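Local coordinates for CDP-glucose-4,6-dehydratase (Yersinia pseudotuberculosis, PDB 1RKX), which catalyses the NAD-dependent dehydration of CDP-D-glucose to CDP-4-dehydro-6-deoxy-D-glucose, at residues 36-42 / 59-65; 16-20 / 44-50; 81-87 / 124-130. All coordinates share one frame. Numbering follows the deposited sequence.

Overall arrangement
Contacts 1 and 3 are pairs of neighbouring parallel strands in the same Rossmann-type sheet, whereas contact 2 packs the cofactor loop 16-20 against Pro44 and the start of helix 49-52. Contact 1 takes in one of the two edge strands of the sheet within this chain, 60-63, and is only partly buried; it combines a backbone ladder with a salt bridge. Contact 3 lies deeper in the sheet and fills its flanks mainly with apolar side chains. Contact 2 is also buried but is held by aromatic packing and a water. It touches contact 1, where Leu41 O meets Thr18 OG1 at 2.8 Å. All three reach NAD: contact 1 at the adenosine, contact 2 at the adenosine ribose and pyrophosphate, contact 3 at the nicotinamide ribose.

Contact 1: 36-42 / 59-65; sequences VKGYSLT and MQSEIGD. With NAD (nicotinamide-adenine-dinucleotide), chain G.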
# COMPACT_ATOMS: atom_id res chain seq x y z
N VAL C 36 12.34 -40.97 -7.01
CA VAL C 36 11.07 -40.34 -6.71
C VAL C 36 9.98 -41.20 -6.09
O VAL C 36 9.80 -42.37 -6.47
CB VAL C 36 10.47 -39.70 -7.98
CG1 VAL C 36 9.34 -38.75 -7.61
CG2 VAL C 36 11.57 -38.98 -8.76
N LYS C 37 9.25 -40.61 -5.15
CA LYS C 37 8.12 -41.28 -4.50
C LYS C 37 6.94 -40.31 -4.59
O LYS C 37 7.09 -39.12 -4.32
CB LYS C 37 8.40 -41.59 -3.03
CG LYS C 37 7.22 -42.29 -2.34
CD LYS C 37 7.52 -42.71 -0.91
CE LYS C 37 6.34 -43.46 -0.29
NZ LYS C 37 6.57 -43.83 1.13
N GLY C 38 5.78 -40.83 -4.98
CA GLY C 38 4.60 -40.00 -5.10
C GLY C 38 3.51 -40.41 -4.13
O GLY C 38 3.42 -41.58 -3.75
N TYR C 39 2.68 -39.45 -3.74
CA TYR C 39 1.57 -39.69 -2.81
C TYR C 39 0.38 -38.89 -3.33
O TYR C 39 0.41 -37.65 -3.30
CB TYR C 39 1.96 -39.21 -1.41
CG TYR C 39 0.95 -39.51 -0.32
CD1 TYR C 39 1.07 -40.65 0.47
CD2 TYR C 39 -0.11 -38.64 -0.07
CE1 TYR C 39 0.16 -40.91 1.50
CE2 TYR C 39 -1.03 -38.89 0.96
CZ TYR C 39 -0.88 -40.03 1.74
OH TYR C 39 -1.77 -40.29 2.76
N SER C 40 -0.64 -39.58 -3.81
CA SER C 40 -1.84 -38.93 -4.36
C SER C 40 -3.03 -39.87 -4.28
O SER C 40 -2.91 -41.03 -3.91
CB SER C 40 -1.66 -38.60 -5.85
OG SER C 40 -0.43 -37.97 -6.14
N LEU C 41 -4.20 -39.34 -4.63
CA LEU C 41 -5.39 -40.16 -4.71
C LEU C 41 -5.26 -40.73 -6.13
O LEU C 41 -4.38 -40.31 -6.88
CB LEU C 41 -6.66 -39.31 -4.64
CG LEU C 41 -6.98 -38.58 -3.34
CD1 LEU C 41 -8.26 -37.77 -3.53
CD2 LEU C 41 -7.16 -39.60 -2.21
N THR C 42 -6.13 -41.67 -6.49
CA THR C 42 -6.09 -42.24 -7.83
C THR C 42 -6.20 -41.11 -8.86
O THR C 42 -6.86 -40.10 -8.60
CB THR C 42 -7.27 -43.22 -8.02
OG1 THR C 42 -7.07 -44.38 -7.19
CG2 THR C 42 -7.39 -43.66 -9.47
N MET C 59 9.00 -45.02 -10.65
CA MET C 59 9.06 -44.42 -9.32
C MET C 59 8.23 -45.21 -8.32
O MET C 59 7.59 -46.20 -8.66
CB MET C 59 8.49 -42.99 -9.40
CG MET C 59 7.00 -42.97 -9.73
SD MET C 59 6.28 -41.31 -9.92
CE MET C 59 6.30 -40.74 -8.21
N GLN C 60 8.27 -44.77 -7.06
CA GLN C 60 7.47 -45.37 -6.00
C GLN C 60 6.15 -44.62 -6.05
O GLN C 60 6.13 -43.40 -5.92
CB GLN C 60 8.10 -45.13 -4.63
CG GLN C 60 9.25 -46.04 -4.27
CD GLN C 60 9.66 -45.87 -2.83
OE1 GLN C 60 8.83 -45.97 -1.92
NE2 GLN C 60 10.95 -45.62 -2.60
N SER C 61 5.05 -45.33 -6.24
CA SER C 61 3.75 -44.69 -6.33
C SER C 61 2.81 -45.14 -5.20
O SER C 61 2.39 -46.30 -5.17
CB SER C 61 3.14 -45.00 -7.69
OG SER C 61 1.89 -44.38 -7.87
N GLU C 62 2.49 -44.24 -4.29
CA GLU C 62 1.59 -44.57 -3.19
C GLU C 62 0.27 -43.82 -3.32
O GLU C 62 0.25 -42.62 -3.58
CB GLU C 62 2.21 -44.23 -1.83
CG GLU C 62 1.36 -44.72 -0.66
CD GLU C 62 1.92 -44.34 0.69
OE1 GLU C 62 3.13 -44.06 0.78
OE2 GLU C 62 1.15 -44.35 1.68
N ILE C 63 -0.83 -44.55 -3.15
CA ILE C 63 -2.14 -43.93 -3.23
C ILE C 63 -2.60 -43.64 -1.81
O ILE C 63 -2.72 -44.54 -0.98
CB ILE C 63 -3.15 -44.85 -3.93
CG1 ILE C 63 -2.73 -45.09 -5.39
CG2 ILE C 63 -4.54 -44.24 -3.86
CD1 ILE C 63 -2.52 -43.81 -6.20
N GLY C 64 -2.85 -42.36 -1.53
CA GLY C 64 -3.29 -41.97 -0.20
C GLY C 64 -3.88 -40.58 -0.20
O GLY C 64 -3.65 -39.80 -1.14
N ASP C 65 -4.64 -40.26 0.84
CA ASP C 65 -5.27 -38.96 0.97
C ASP C 65 -4.37 -38.07 1.83
O ASP C 65 -3.94 -38.50 2.90
CB ASP C 65 -6.64 -39.12 1.63
CG ASP C 65 -7.54 -37.93 1.42
OD1 ASP C 65 -7.11 -36.79 1.70
OD2 ASP C 65 -8.69 -38.13 0.99
PA NAD G . -4.77 -32.29 -11.25
O1A NAD G . -6.18 -32.42 -10.82
O2A NAD G . -4.39 -32.92 -12.54
O5B NAD G . -3.78 -32.87 -10.12
C5B NAD G . -4.18 -32.78 -8.73
C4B NAD G . -3.47 -33.85 -7.89
O4B NAD G . -4.01 -33.61 -6.57
C3B NAD G . -3.87 -35.26 -8.26
O3B NAD G . -2.66 -36.03 -8.39
C2B NAD G . -4.76 -35.68 -7.10
O2B NAD G . -4.79 -37.11 -6.88
C1B NAD G . -4.17 -34.87 -5.97
N9A NAD G . -5.08 -34.74 -4.84
C8A NAD G . -6.23 -34.00 -4.77
N7A NAD G . -6.85 -34.10 -3.60
C5A NAD G . -6.05 -34.96 -2.87
C6A NAD G . -6.16 -35.46 -1.55
N6A NAD G . -7.13 -35.19 -0.70
N1A NAD G . -5.18 -36.31 -1.11
C2A NAD G . -4.16 -36.61 -1.98
N3A NAD G . -3.95 -36.21 -3.21
C4A NAD G . -4.94 -35.37 -3.61
O3 NAD G . -4.40 -30.78 -11.25
PN NAD G . -3.02 -30.01 -11.66
O1N NAD G . -3.39 -29.17 -12.80
O2N NAD G . -1.99 -31.03 -11.98
O5D NAD G . -2.73 -29.10 -10.39
C5D NAD G . -1.52 -29.35 -9.67
C4D NAD G . -1.37 -28.35 -8.54
O4D NAD G . -1.20 -27.06 -9.21
C3D NAD G . -2.54 -28.13 -7.58
O3D NAD G . -2.01 -27.72 -6.31
C2D NAD G . -3.30 -26.99 -8.26
O2D NAD G . -4.14 -26.32 -7.31
C1D NAD G . -2.16 -26.14 -8.74
N1N NAD G . -2.56 -25.22 -9.79
C2N NAD G . -2.78 -25.63 -11.12
C3N NAD G . -3.11 -24.64 -12.19
C7N NAD G . -3.27 -25.15 -13.57
O7N NAD G . -3.52 -24.31 -14.45
N7N NAD G . -3.16 -26.46 -13.90
C4N NAD G . -3.36 -23.20 -11.80
C5N NAD G . -3.11 -22.94 -10.35
C6N NAD G . -2.75 -23.84 -9.46
O HOH W 1 4.83 -45.73 2.27
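Five backbone hydrogen bonds join the parallel strands 36-40 and 60-63: Gln60 N to Val36 O (2.9 Å), Gly38 N to Gln60 O (2.8 Å), Glu62 N to Gly38 O (2.9 Å), Ser40 N to Glu62 O (3.2 Å) and Gly64 N to Ser40 O (2.7 Å). Beyond the ladder, Tyr39 OH donates to Asp65 O (2.8 Å). A longer salt bridge runs from Lys37 NZ to Glu62 OE1 (3.5 Å), reinforced by a water that lies 2.8 Å from each of these two atoms, accepting from the lysine and donating to the carboxylate. Both side chains also bond to Ser75 of helix 69-79, which covers this face. The Tyr39 ring lies against Gly64, whose CA sits 4.1 Å from the ring centroid in a CH-pi contact. A CB on Gly64 would collide with that ring. At the other end, Met59 folds back so that its CE touches Val36 CG1 (3.7 Å) and Gly38 N (3.3 Å), filling the space where a side chain on Gly38 would lie. The carboxy-terminal ends of the strands meet the cofactor: NAD N6A donates to Asp65 OD1 (2.9 Å), while Asp65 OD2 forms a salt bridge with Arg67, and Leu41 N makes a weak bond to NAD O2B (3.2 Å). This is the edge beta-alpha-beta unit of a Rossmann fold, holding the adenosine of NAD.

Contact 2: 16-20 / 44-50; sequences GHTGF and PTVPSLF. With NAD (nicotinamide-adenine-dinucleotide), chain G.
This is a buried packing of the glycine-rich cofactor loop, between strand 11-15 and helix 20-31, against the segment leading into helix 49-52. Residues 16-19 form a type I turn, closed by Gly19 N to Gly16 O (3.2 Å). A CB on Gly19, the N-cap of the next helix, would clash with NAD O5B, and Phe20 N donates to NAD O2A (2.8 Å), as expected of the GxxGxxG motif of extended SDR enzymes. Thr18 OG1 accepts from NAD O3B (2.8 Å). In the other segment a cis peptide precedes Pro47, and Ser48 N-caps the short helix. CA atoms pair as Thr18-Phe50 (5.3 Å) and Phe20-Leu49 (6.3 Å). Phe50 (chi1 t) receives Thr18 CG2 over its ring face, 3.8 Å from the centroid, and turns its edge to the His17 face (His17 chi1 p; centroids 5.5 Å apart, planes at 88°). Pro44 CD reaches Thr18 O (3.4 Å), and Leu49 CD2 (rotamer t/p) reaches Phe20 O (3.5 Å). One water bridges Thr18 O and Phe50 N, 2.8 Å from each. His17 bonds Ser40 and Ser61 on strands 35-40 and 60-63, while Leu49 touches helices 20-31 and 322-338.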
# COMPACT_ATOMS: atom_id res chain seq x y z
N GLY C 16 0.58 -35.42 -5.29
CA GLY C 16 -0.13 -35.05 -6.50
C GLY C 16 0.55 -35.54 -7.77
O GLY C 16 0.35 -34.97 -8.85
N HIS C 17 1.36 -36.59 -7.65
CA HIS C 17 2.06 -37.15 -8.80
C HIS C 17 1.13 -37.81 -9.83
O HIS C 17 1.54 -38.04 -10.97
CB HIS C 17 3.11 -38.17 -8.34
CG HIS C 17 2.53 -39.47 -7.87
ND1 HIS C 17 1.67 -39.55 -6.79
CD2 HIS C 17 2.69 -40.74 -8.32
CE1 HIS C 17 1.34 -40.82 -6.59
NE2 HIS C 17 1.94 -41.55 -7.50
N THR C 18 -0.11 -38.09 -9.44
CA THR C 18 -1.05 -38.73 -10.37
C THR C 18 -1.82 -37.71 -11.20
O THR C 18 -2.67 -38.08 -12.02
CB THR C 18 -2.07 -39.62 -9.63
OG1 THR C 18 -2.86 -38.82 -8.75
CG2 THR C 18 -1.35 -40.72 -8.83
N GLY C 19 -1.53 -36.43 -11.00
CA GLY C 19 -2.21 -35.38 -11.73
C GLY C 19 -1.43 -34.88 -12.93
O GLY C 19 -0.37 -35.41 -13.28
N PHE C 20 -1.95 -33.83 -13.56
CA PHE C 20 -1.35 -33.23 -14.75
C PHE C 20 0.05 -32.67 -14.50
O PHE C 20 1.03 -33.15 -15.08
CB PHE C 20 -2.28 -32.14 -15.30
CG PHE C 20 -1.71 -31.37 -16.46
CD1 PHE C 20 -1.29 -32.03 -17.61
CD2 PHE C 20 -1.65 -29.98 -16.42
CE1 PHE C 20 -0.81 -31.32 -18.72
CE2 PHE C 20 -1.18 -29.25 -17.52
CZ PHE C 20 -0.76 -29.92 -18.67
N PRO C 44 -7.10 -38.34 -11.23
CA PRO C 44 -8.38 -37.63 -11.32
C PRO C 44 -9.24 -37.83 -12.56
O PRO C 44 -10.44 -37.55 -12.53
CB PRO C 44 -7.95 -36.17 -11.15
CG PRO C 44 -6.64 -36.14 -11.84
CD PRO C 44 -5.97 -37.40 -11.30
N THR C 45 -8.66 -38.33 -13.66
CA THR C 45 -9.44 -38.53 -14.88
C THR C 45 -9.03 -39.76 -15.69
O THR C 45 -7.98 -40.35 -15.46
CB THR C 45 -9.31 -37.32 -15.85
OG1 THR C 45 -7.95 -37.21 -16.29
CG2 THR C 45 -9.73 -36.02 -15.18
N VAL C 46 -9.88 -40.14 -16.64
CA VAL C 46 -9.60 -41.25 -17.55
C VAL C 46 -10.02 -40.78 -18.93
O VAL C 46 -11.20 -40.51 -19.18
CB VAL C 46 -10.39 -42.52 -17.19
CG1 VAL C 46 -10.16 -43.59 -18.26
CG2 VAL C 46 -9.96 -43.04 -15.83
N PRO C 47 -9.06 -40.66 -19.86
CA PRO C 47 -7.64 -40.96 -19.68
C PRO C 47 -6.92 -39.98 -18.75
O PRO C 47 -7.49 -38.96 -18.34
CB PRO C 47 -7.09 -40.91 -21.10
CG PRO C 47 -7.93 -39.85 -21.73
CD PRO C 47 -9.32 -40.17 -21.23
N SER C 48 -5.67 -40.30 -18.43
CA SER C 48 -4.86 -39.47 -17.56
C SER C 48 -3.40 -39.56 -18.00
O SER C 48 -2.98 -40.55 -18.59
CB SER C 48 -4.96 -39.96 -16.11
OG SER C 48 -4.34 -41.23 -15.96
N LEU C 49 -2.64 -38.50 -17.75
CA LEU C 49 -1.22 -38.52 -18.09
C LEU C 49 -0.58 -39.65 -17.31
O LEU C 49 0.28 -40.38 -17.83
CB LEU C 49 -0.56 -37.20 -17.70
CG LEU C 49 0.95 -37.10 -17.90
CD1 LEU C 49 1.29 -37.11 -19.39
CD2 LEU C 49 1.47 -35.82 -17.25
N PHE C 50 -1.01 -39.81 -16.06
CA PHE C 50 -0.47 -40.84 -15.18
C PHE C 50 -0.41 -42.20 -15.86
O PHE C 50 0.63 -42.85 -15.87
CB PHE C 50 -1.32 -40.95 -13.91
CG PHE C 50 -0.73 -41.86 -12.86
CD1 PHE C 50 0.45 -41.51 -12.21
CD2 PHE C 50 -1.36 -43.06 -12.52
CE1 PHE C 50 1.01 -42.35 -11.23
CE2 PHE C 50 -0.82 -43.90 -11.55
CZ PHE C 50 0.36 -43.55 -10.90
PA NAD G . -4.77 -32.29 -11.25
O1A NAD G . -6.18 -32.42 -10.82
O2A NAD G . -4.39 -32.92 -12.54
O5B NAD G . -3.78 -32.87 -10.12
C5B NAD G . -4.18 -32.78 -8.73
C4B NAD G . -3.47 -33.85 -7.89
O4B NAD G . -4.01 -33.61 -6.57
C3B NAD G . -3.87 -35.26 -8.26
O3B NAD G . -2.66 -36.03 -8.39
C2B NAD G . -4.76 -35.68 -7.10
O2B NAD G . -4.79 -37.11 -6.88
C1B NAD G . -4.17 -34.87 -5.97
N9A NAD G . -5.08 -34.74 -4.84
C8A NAD G . -6.23 -34.00 -4.77
N7A NAD G . -6.85 -34.10 -3.60
C5A NAD G . -6.05 -34.96 -2.87
C6A NAD G . -6.16 -35.46 -1.55
N6A NAD G . -7.13 -35.19 -0.70
N1A NAD G . -5.18 -36.31 -1.11
C2A NAD G . -4.16 -36.61 -1.98
N3A NAD G . -3.95 -36.21 -3.21
C4A NAD G . -4.94 -35.37 -3.61
O3 NAD G . -4.40 -30.78 -11.25
PN NAD G . -3.02 -30.01 -11.66
O1N NAD G . -3.39 -29.17 -12.80
O2N NAD G . -1.99 -31.03 -11.98
O5D NAD G . -2.73 -29.10 -10.39
C5D NAD G . -1.52 -29.35 -9.67
C4D NAD G . -1.37 -28.35 -8.54
O4D NAD G . -1.20 -27.06 -9.21
C3D NAD G . -2.54 -28.13 -7.58
O3D NAD G . -2.01 -27.72 -6.31
C2D NAD G . -3.30 -26.99 -8.26
O2D NAD G . -4.14 -26.32 -7.31
C1D NAD G . -2.16 -26.14 -8.74
N1N NAD G . -2.56 -25.22 -9.79
C2N NAD G . -2.78 -25.63 -11.12
C3N NAD G . -3.11 -24.64 -12.19
C7N NAD G . -3.27 -25.15 -13.57
O7N NAD G . -3.52 -24.31 -14.45
N7N NAD G . -3.16 -26.46 -13.90
C4N NAD G . -3.36 -23.20 -11.80
C5N NAD G . -3.11 -22.94 -10.35
C6N NAD G . -2.75 -23.84 -9.46
O HOH W 2 -2.28 -37.63 -14.77

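Contact 3: 81-87 / 124-130; sequences PEIVFHM and VKAVVNI. With NAD (nicotinamide-adenine-dinucleotide), chain G.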
# COMPACT_ATOMS: atom_id res chain seq x y z
N PRO C 81 12.76 -38.22 2.36
CA PRO C 81 13.10 -37.34 1.23
C PRO C 81 13.99 -36.17 1.63
O PRO C 81 13.98 -35.73 2.78
CB PRO C 81 11.73 -36.87 0.75
CG PRO C 81 10.99 -36.72 2.05
CD PRO C 81 11.36 -38.02 2.77
N GLU C 82 14.76 -35.66 0.67
CA GLU C 82 15.63 -34.51 0.90
C GLU C 82 14.94 -33.32 0.25
O GLU C 82 15.20 -32.17 0.60
CB GLU C 82 16.98 -34.68 0.20
CG GLU C 82 17.70 -35.98 0.45
CD GLU C 82 18.88 -36.11 -0.49
OE1 GLU C 82 19.83 -35.31 -0.37
OE2 GLU C 82 18.85 -37.01 -1.37
N ILE C 83 14.07 -33.61 -0.71
CA ILE C 83 13.34 -32.58 -1.43
C ILE C 83 11.87 -32.97 -1.55
O ILE C 83 11.55 -34.12 -1.87
CB ILE C 83 13.92 -32.38 -2.85
CG1 ILE C 83 15.40 -32.00 -2.75
CG2 ILE C 83 13.15 -31.28 -3.58
CD1 ILE C 83 16.11 -31.93 -4.10
N VAL C 84 10.99 -32.01 -1.31
CA VAL C 84 9.56 -32.25 -1.38
C VAL C 84 8.84 -31.23 -2.25
O VAL C 84 9.07 -30.03 -2.13
CB VAL C 84 8.91 -32.21 0.01
CG1 VAL C 84 7.40 -32.39 -0.12
CG2 VAL C 84 9.50 -33.29 0.91
N PHE C 85 7.98 -31.72 -3.14
CA PHE C 85 7.16 -30.86 -3.99
C PHE C 85 5.72 -31.19 -3.62
O PHE C 85 5.26 -32.32 -3.84
CB PHE C 85 7.37 -31.16 -5.48
CG PHE C 85 8.69 -30.69 -6.02
CD1 PHE C 85 9.78 -31.56 -6.08
CD2 PHE C 85 8.84 -29.39 -6.49
CE1 PHE C 85 11.01 -31.13 -6.61
CE2 PHE C 85 10.06 -28.94 -7.02
CZ PHE C 85 11.14 -29.82 -7.08
N HIS C 86 5.01 -30.22 -3.06
CA HIS C 86 3.62 -30.43 -2.67
C HIS C 86 2.69 -29.89 -3.74
O HIS C 86 2.48 -28.68 -3.84
CB HIS C 86 3.35 -29.76 -1.32
CG HIS C 86 1.92 -29.87 -0.86
ND1 HIS C 86 1.22 -31.05 -0.87
CD2 HIS C 86 1.07 -28.93 -0.36
CE1 HIS C 86 -0.00 -30.84 -0.40
NE2 HIS C 86 -0.11 -29.57 -0.09
N MET C 87 2.14 -30.79 -4.55
CA MET C 87 1.23 -30.38 -5.61
C MET C 87 -0.19 -30.92 -5.46
O MET C 87 -1.07 -30.55 -6.24
CB MET C 87 1.79 -30.78 -6.98
CG MET C 87 2.98 -29.94 -7.39
SD MET C 87 3.28 -29.96 -9.17
CE MET C 87 4.24 -31.42 -9.30
N VAL C 124 14.71 -33.02 5.58
CA VAL C 124 14.26 -32.41 4.33
C VAL C 124 15.01 -31.08 4.15
O VAL C 124 14.96 -30.21 5.02
CB VAL C 124 12.75 -32.16 4.34
CG1 VAL C 124 12.33 -31.52 3.02
CG2 VAL C 124 12.01 -33.49 4.54
N LYS C 125 15.69 -30.95 3.02
CA LYS C 125 16.47 -29.75 2.73
C LYS C 125 15.70 -28.68 1.96
O LYS C 125 15.91 -27.48 2.18
CB LYS C 125 17.73 -30.14 1.93
CG LYS C 125 18.68 -31.11 2.65
CD LYS C 125 19.85 -30.37 3.28
CE LYS C 125 19.38 -29.42 4.36
NZ LYS C 125 20.41 -28.43 4.77
N ALA C 126 14.82 -29.10 1.06
CA ALA C 126 14.04 -28.16 0.27
C ALA C 126 12.58 -28.56 0.14
O ALA C 126 12.26 -29.70 -0.17
CB ALA C 126 14.66 -28.01 -1.12
N VAL C 127 11.70 -27.59 0.37
CA VAL C 127 10.27 -27.83 0.26
C VAL C 127 9.69 -26.78 -0.69
O VAL C 127 9.85 -25.57 -0.48
CB VAL C 127 9.56 -27.70 1.63
CG1 VAL C 127 8.06 -27.98 1.47
CG2 VAL C 127 10.18 -28.68 2.63
N VAL C 128 9.02 -27.25 -1.73
CA VAL C 128 8.41 -26.36 -2.70
C VAL C 128 6.91 -26.64 -2.68
O VAL C 128 6.45 -27.67 -3.16
CB VAL C 128 8.96 -26.59 -4.11
CG1 VAL C 128 8.17 -25.75 -5.12
CG2 VAL C 128 10.43 -26.21 -4.16
N ASN C 129 6.17 -25.71 -2.09
CA ASN C 129 4.73 -25.86 -1.98
C ASN C 129 4.01 -25.11 -3.09
O ASN C 129 4.06 -23.88 -3.16
CB ASN C 129 4.27 -25.36 -0.61
CG ASN C 129 2.77 -25.31 -0.49
OD1 ASN C 129 2.06 -26.04 -1.18
ND2 ASN C 129 2.27 -24.46 0.40
N ILE C 130 3.35 -25.86 -3.96
CA ILE C 130 2.60 -25.28 -5.06
C ILE C 130 1.25 -24.79 -4.56
O ILE C 130 0.41 -25.57 -4.08
CB ILE C 130 2.34 -26.32 -6.19
CG1 ILE C 130 3.63 -26.57 -6.98
CG2 ILE C 130 1.26 -25.82 -7.13
CD1 ILE C 130 4.74 -27.20 -6.17
PA NAD G . -4.77 -32.29 -11.25
O1A NAD G . -6.18 -32.42 -10.82
O2A NAD G . -4.39 -32.92 -12.54
O5B NAD G . -3.78 -32.87 -10.12
C5B NAD G . -4.18 -32.78 -8.73
C4B NAD G . -3.47 -33.85 -7.89
O4B NAD G . -4.01 -33.61 -6.57
C3B NAD G . -3.87 -35.26 -8.26
O3B NAD G . -2.66 -36.03 -8.39
C2B NAD G . -4.76 -35.68 -7.10
O2B NAD G . -4.79 -37.11 -6.88
C1B NAD G . -4.17 -34.87 -5.97
N9A NAD G . -5.08 -34.74 -4.84
C8A NAD G . -6.23 -34.00 -4.77
N7A NAD G . -6.85 -34.10 -3.60
C5A NAD G . -6.05 -34.96 -2.87
C6A NAD G . -6.16 -35.46 -1.55
N6A NAD G . -7.13 -35.19 -0.70
N1A NAD G . -5.18 -36.31 -1.11
C2A NAD G . -4.16 -36.61 -1.98
N3A NAD G . -3.95 -36.21 -3.21
C4A NAD G . -4.94 -35.37 -3.61
O3 NAD G . -4.40 -30.78 -11.25
PN NAD G . -3.02 -30.01 -11.66
O1N NAD G . -3.39 -29.17 -12.80
O2N NAD G . -1.99 -31.03 -11.98
O5D NAD G . -2.73 -29.10 -10.39
C5D NAD G . -1.52 -29.35 -9.67
C4D NAD G . -1.37 -28.35 -8.54
O4D NAD G . -1.20 -27.06 -9.21
C3D NAD G . -2.54 -28.13 -7.58
O3D NAD G . -2.01 -27.72 -6.31
C2D NAD G . -3.30 -26.99 -8.26
O2D NAD G . -4.14 -26.32 -7.31
C1D NAD G . -2.16 -26.14 -8.74
N1N NAD G . -2.56 -25.22 -9.79
C2N NAD G . -2.78 -25.63 -11.12
C3N NAD G . -3.11 -24.64 -12.19
C7N NAD G . -3.27 -25.15 -13.57
O7N NAD G . -3.52 -24.31 -14.45
N7N NAD G . -3.16 -26.46 -13.90
C4N NAD G . -3.36 -23.20 -11.80
C5N NAD G . -3.11 -22.94 -10.35
C6N NAD G . -2.75 -23.84 -9.46
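Strands 83-86 and 126-130 run side by side and parallel in the central sheet of the Rossmann fold, their axes 4.7 Å apart at 5°, with a long, largely helical crossover between them in sequence. Val124 starts the pairing before the strand proper: its CG1 packs on Val84 CG2 (3.9 Å) and its CG2 lies 3.5 Å from Pro81 O. Lys125 N and Ala126 N then share one acceptor, Glu82 O, at 2.8 and 3.1 Å, while the Lys125 amine leaves to bond Tyr181. Ala126 O accepts from Val84 N (2.9 Å), and its small side chain faces Ile83 and Leu249 of helix 236-251. Val127 is on the opposite face with Val84; its CA comes 3.5 Å from Val84 O, a CA-H...O contact. Val128 carries the ladder on, its N donating to Val84 O (2.8 Å) and its O accepting from His86 N (2.9 Å), and its CB packs on Phe85 CD2 (3.7 Å). Phe85 also touches Leu25 of helix 20-31 and Ala246 of helix 236-251. Asn129 pairs with His86, whose ND1 bonds Thr15 of strand 11-15. Ile130 N closes the ladder on His86 O (3.0 Å). Its CG1 meets Met87 CG (3.5 Å), and at this end the strands border the nicotinamide ribose: Ile130 CG2 is 3.5 Å from NAD O4D, and NAD O3D donates to Met87 O at 3.0 Å.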